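Local coordinates for FMN-binding domain-containing protein (Clostridium perfringens, PDB 3O6U) that is of unknown function but carries an FMN-binding domain and so may bind the flavin cofactor FMN, at residues D15-V27 and K36-K48. Residues are numbered along the deposited sequence; the frame is centred on the assembly and turned at random.
Sequences DDHGYKAKLSIKV and KYNEFNGETNAMK
Lys48 lays its CE over the centre of the Tyr19 ring, 3.5 Å from the ring centroid, and the two side chains cross at about a right angle. The ammonium lies over the same ring as a cation-pi partner, NZ 4.3 Å from the centroid, while CD1 of Tyr19 meets the backbone of Phe40. Lys48 NZ goes on to a salt bridge with Glu39 OE1 (2.8 Å), approaching from above the carboxylate plane; the other oxygen, OE2, takes the hydroxyl of Tyr37 on its anti lone pair. Both carboxylate oxygens of Glu39 are thus engaged, and CB of Ala21 packs against both Glu39 CG and the Tyr37 ring, near CE1 and the hydroxyl. Leu23 extends this row, its CD1 4.1 Å from Tyr37 CB.

On the face carrying Lys20 and Lys22, Phe40 has CG between its backbone N and carbonyl carbon (chi1 69°), which swings the ring across to the neighbouring strand; Lys20 CB sits over one ring face and Lys22 CB 3.7 Å from CE2.

Between these two layers of side chains, strands 19-27 and 36-41 pair antiparallel with reciprocal backbone hydrogen bonds at Lys20-Phe40, Lys22-Asn38 and Ser24-Lys36. Gly42 N adds a straight bond to Gly18 O (165° at the hydrogen). Gly18 ends a type I turn begun by Asp15, whose OD1 accepts His17 N in an Asx turn and also Tyr19 N, just beyond the turn, the two arriving from opposite faces of the carboxylate plane.

The pair forms one beta hairpin, with 32-41 an outermost strand and 19-27 flanked on its other edge by strand 5-11. Helix 92-111 packs on the Ala21-Leu23 face, where Phe98 meets Tyr37 edge-to-face and Ser94 hydrogen-bonds Glu39; Tyr69 of helix 66-80 also reaches Glu39, and its Glu70 and Glu74 accept hydrogen bonds from the backbone N of Glu39 and Tyr37, respectively.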
# COMPACT_ATOMS: atom_id res chain seq x y z
N ASP A 15 -6.73 2.57 11.55
CA ASP A 15 -5.74 2.82 12.58
C ASP A 15 -6.26 3.87 13.60
O ASP A 15 -7.45 4.22 13.61
CB ASP A 15 -4.39 3.26 11.97
CG ASP A 15 -4.45 4.60 11.23
OD1 ASP A 15 -5.37 5.41 11.49
OD2 ASP A 15 -3.55 4.85 10.40
N ASP A 16 -5.38 4.38 14.45
CA ASP A 16 -5.75 5.33 15.50
C ASP A 16 -6.31 6.65 14.97
O ASP A 16 -6.97 7.37 15.70
CB ASP A 16 -4.52 5.56 16.40
CG ASP A 16 -4.86 6.25 17.72
OD1 ASP A 16 -5.78 5.80 18.42
OD2 ASP A 16 -4.17 7.23 18.07
N HIS A 17 -6.04 6.97 13.71
CA HIS A 17 -6.58 8.20 13.15
C HIS A 17 -7.73 8.01 12.18
O HIS A 17 -8.15 8.96 11.53
CB HIS A 17 -5.49 9.00 12.46
CG HIS A 17 -4.47 9.57 13.39
ND1 HIS A 17 -3.39 10.29 12.95
CD2 HIS A 17 -4.37 9.51 14.74
CE1 HIS A 17 -2.66 10.66 13.98
NE2 HIS A 17 -3.23 10.20 15.08
N GLY A 18 -8.23 6.78 12.07
CA GLY A 18 -9.37 6.52 11.21
C GLY A 18 -9.05 6.13 9.78
O GLY A 18 -9.95 6.06 8.95
N TYR A 19 -7.78 5.90 9.49
CA TYR A 19 -7.41 5.50 8.14
C TYR A 19 -7.13 4.03 7.98
O TYR A 19 -6.52 3.40 8.84
CB TYR A 19 -6.15 6.21 7.68
CG TYR A 19 -6.31 7.68 7.56
CD1 TYR A 19 -6.92 8.25 6.45
CD2 TYR A 19 -5.87 8.52 8.58
CE1 TYR A 19 -7.08 9.62 6.34
CE2 TYR A 19 -6.01 9.88 8.50
CZ TYR A 19 -6.61 10.43 7.38
OH TYR A 19 -6.74 11.81 7.31
N LYS A 20 -7.62 3.48 6.88
CA LYS A 20 -7.30 2.11 6.52
C LYS A 20 -6.34 2.20 5.34
O LYS A 20 -6.14 3.27 4.75
CB LYS A 20 -8.53 1.35 6.06
CG LYS A 20 -9.43 0.91 7.17
CD LYS A 20 -10.65 0.23 6.61
CE LYS A 20 -11.53 -0.31 7.72
NZ LYS A 20 -12.72 -1.01 7.15
N ALA A 21 -5.72 1.08 5.00
CA ALA A 21 -4.86 1.06 3.82
C ALA A 21 -5.15 -0.16 2.92
O ALA A 21 -5.39 -1.29 3.37
CB ALA A 21 -3.39 1.15 4.20
N LYS A 22 -5.07 0.12 1.63
CA LYS A 22 -5.39 -0.81 0.58
C LYS A 22 -4.25 -0.94 -0.42
O LYS A 22 -3.67 0.06 -0.83
CB LYS A 22 -6.62 -0.26 -0.15
CG LYS A 22 -7.54 -1.30 -0.73
CD LYS A 22 -8.58 -0.66 -1.60
CE LYS A 22 -9.22 -1.70 -2.49
NZ LYS A 22 -10.67 -1.44 -2.71
N LEU A 23 -3.91 -2.18 -0.77
CA LEU A 23 -2.91 -2.40 -1.79
C LEU A 23 -3.48 -3.31 -2.88
O LEU A 23 -3.96 -4.41 -2.58
CB LEU A 23 -1.64 -3.05 -1.23
CG LEU A 23 -0.59 -3.51 -2.25
CD1 LEU A 23 -0.15 -2.35 -3.14
CD2 LEU A 23 0.60 -4.11 -1.51
N SER A 24 -3.47 -2.83 -4.12
CA SER A 24 -3.89 -3.67 -5.23
C SER A 24 -2.71 -3.88 -6.17
O SER A 24 -1.88 -2.99 -6.34
CB SER A 24 -5.02 -3.05 -6.05
OG SER A 24 -6.26 -3.36 -5.46
N ILE A 25 -2.64 -5.08 -6.74
CA ILE A 25 -1.63 -5.33 -7.73
C ILE A 25 -2.22 -6.10 -8.91
O ILE A 25 -3.31 -6.68 -8.84
CB ILE A 25 -0.39 -6.13 -7.19
CG1 ILE A 25 -0.80 -7.49 -6.61
CG2 ILE A 25 0.36 -5.28 -6.16
CD1 ILE A 25 0.39 -8.44 -6.44
N LYS A 26 -1.53 -6.00 -10.03
CA LYS A 26 -1.92 -6.78 -11.19
C LYS A 26 -0.63 -7.55 -11.55
O LYS A 26 0.48 -7.01 -11.55
CB LYS A 26 -2.42 -5.89 -12.35
CG LYS A 26 -2.88 -6.66 -13.59
CD LYS A 26 -3.37 -5.73 -14.72
CE LYS A 26 -4.68 -5.03 -14.38
NZ LYS A 26 -5.83 -5.98 -14.27
N VAL A 27 -0.81 -8.84 -11.80
CA VAL A 27 0.31 -9.71 -12.14
C VAL A 27 0.05 -10.24 -13.54
O VAL A 27 -1.00 -10.81 -13.82
CB VAL A 27 0.43 -10.91 -11.14
CG1 VAL A 27 1.62 -11.77 -11.52
CG2 VAL A 27 0.55 -10.41 -9.68
N LYS A 36 -1.32 -0.37 -6.85
CA LYS A 36 -2.10 0.77 -6.34
C LYS A 36 -2.23 0.75 -4.82
O LYS A 36 -2.84 -0.14 -4.24
CB LYS A 36 -3.50 0.83 -6.99
CG LYS A 36 -4.31 2.10 -6.62
CD LYS A 36 -5.20 2.58 -7.78
CE LYS A 36 -6.67 2.83 -7.37
NZ LYS A 36 -6.88 3.93 -6.37
N TYR A 37 -1.63 1.74 -4.16
CA TYR A 37 -1.68 1.78 -2.71
C TYR A 37 -2.28 3.08 -2.18
O TYR A 37 -1.83 4.16 -2.51
CB TYR A 37 -0.27 1.58 -2.12
CG TYR A 37 -0.17 1.80 -0.63
CD1 TYR A 37 -0.55 0.81 0.27
CD2 TYR A 37 0.32 3.00 -0.12
CE1 TYR A 37 -0.46 1.01 1.65
CE2 TYR A 37 0.41 3.22 1.26
CZ TYR A 37 0.03 2.22 2.13
OH TYR A 37 0.12 2.41 3.49
N ASN A 38 -3.30 2.95 -1.33
CA ASN A 38 -3.95 4.10 -0.74
C ASN A 38 -4.30 3.98 0.72
O ASN A 38 -4.87 2.98 1.16
CB ASN A 38 -5.27 4.40 -1.45
CG ASN A 38 -5.09 4.93 -2.84
OD1 ASN A 38 -4.71 6.08 -3.04
ND2 ASN A 38 -5.36 4.09 -3.83
N GLU A 39 -3.91 5.01 1.48
CA GLU A 39 -4.38 5.15 2.86
C GLU A 39 -5.68 5.98 2.64
O GLU A 39 -5.76 6.81 1.74
CB GLU A 39 -3.35 5.86 3.72
CG GLU A 39 -2.11 4.97 3.87
CD GLU A 39 -0.88 5.72 4.38
OE1 GLU A 39 -0.98 6.93 4.64
OE2 GLU A 39 0.19 5.08 4.52
N PHE A 40 -6.69 5.72 3.44
CA PHE A 40 -7.98 6.36 3.19
C PHE A 40 -8.91 6.23 4.38
O PHE A 40 -8.75 5.36 5.23
CB PHE A 40 -8.62 5.71 1.94
CG PHE A 40 -9.04 4.27 2.14
CD1 PHE A 40 -10.36 3.96 2.49
CD2 PHE A 40 -8.13 3.22 1.98
CE1 PHE A 40 -10.77 2.63 2.67
CE2 PHE A 40 -8.53 1.90 2.17
CZ PHE A 40 -9.85 1.60 2.52
N ASN A 41 -9.90 7.09 4.42
CA ASN A 41 -10.80 7.10 5.55
C ASN A 41 -11.78 5.94 5.46
O ASN A 41 -12.54 5.83 4.49
CB ASN A 41 -11.50 8.47 5.61
CG ASN A 41 -12.47 8.59 6.76
OD1 ASN A 41 -13.61 8.15 6.67
ND2 ASN A 41 -12.01 9.18 7.86
N GLY A 42 -11.73 5.08 6.47
CA GLY A 42 -12.60 3.92 6.52
C GLY A 42 -14.07 4.17 6.20
O GLY A 42 -14.66 3.44 5.41
N GLU A 43 -14.62 5.23 6.76
CA GLU A 43 -16.03 5.55 6.61
C GLU A 43 -16.41 6.38 5.40
O GLU A 43 -17.41 6.09 4.76
CB GLU A 43 -16.49 6.28 7.88
CG GLU A 43 -16.11 5.55 9.16
CD GLU A 43 -16.68 4.14 9.21
OE1 GLU A 43 -17.93 4.00 9.20
OE2 GLU A 43 -15.87 3.18 9.26
N THR A 44 -15.62 7.41 5.10
CA THR A 44 -15.93 8.33 3.99
C THR A 44 -15.25 7.93 2.71
O THR A 44 -15.67 8.34 1.62
CB THR A 44 -15.46 9.75 4.28
OG1 THR A 44 -14.03 9.75 4.34
CG2 THR A 44 -16.02 10.26 5.61
N ASN A 45 -14.18 7.17 2.84
CA ASN A 45 -13.42 6.72 1.70
C ASN A 45 -12.57 7.81 1.03
O ASN A 45 -12.03 7.62 -0.07
CB ASN A 45 -14.34 6.01 0.70
CG ASN A 45 -13.60 4.97 -0.10
OD1 ASN A 45 -13.13 3.97 0.45
ND2 ASN A 45 -13.47 5.20 -1.41
N ALA A 46 -12.48 8.95 1.69
CA ALA A 46 -11.60 10.00 1.21
C ALA A 46 -10.15 9.49 1.26
O ALA A 46 -9.68 8.97 2.28
CB ALA A 46 -11.71 11.25 2.08
N MSE A 47 -9.49 9.63 0.13
CA MSE A 47 -8.08 9.28 -0.06
C MSE A 47 -7.16 10.31 0.61
O MSE A 47 -7.31 11.52 0.44
CB MSE A 47 -7.80 9.23 -1.55
CG MSE A 47 -8.72 8.24 -2.27
SE MSE A 47 -8.32 6.38 -1.74
CE MSE A 47 -10.11 5.57 -1.75
N LYS A 48 -6.21 9.82 1.39
CA LYS A 48 -5.24 10.66 2.09
C LYS A 48 -4.34 11.45 1.12
O LYS A 48 -3.92 12.56 1.43
CB LYS A 48 -4.37 9.77 2.97
CG LYS A 48 -3.73 10.45 4.14
CD LYS A 48 -2.75 9.52 4.83
CE LYS A 48 -3.12 9.24 6.28
NZ LYS A 48 -2.34 8.08 6.83
O HOH W 1 -2.69 6.86 9.36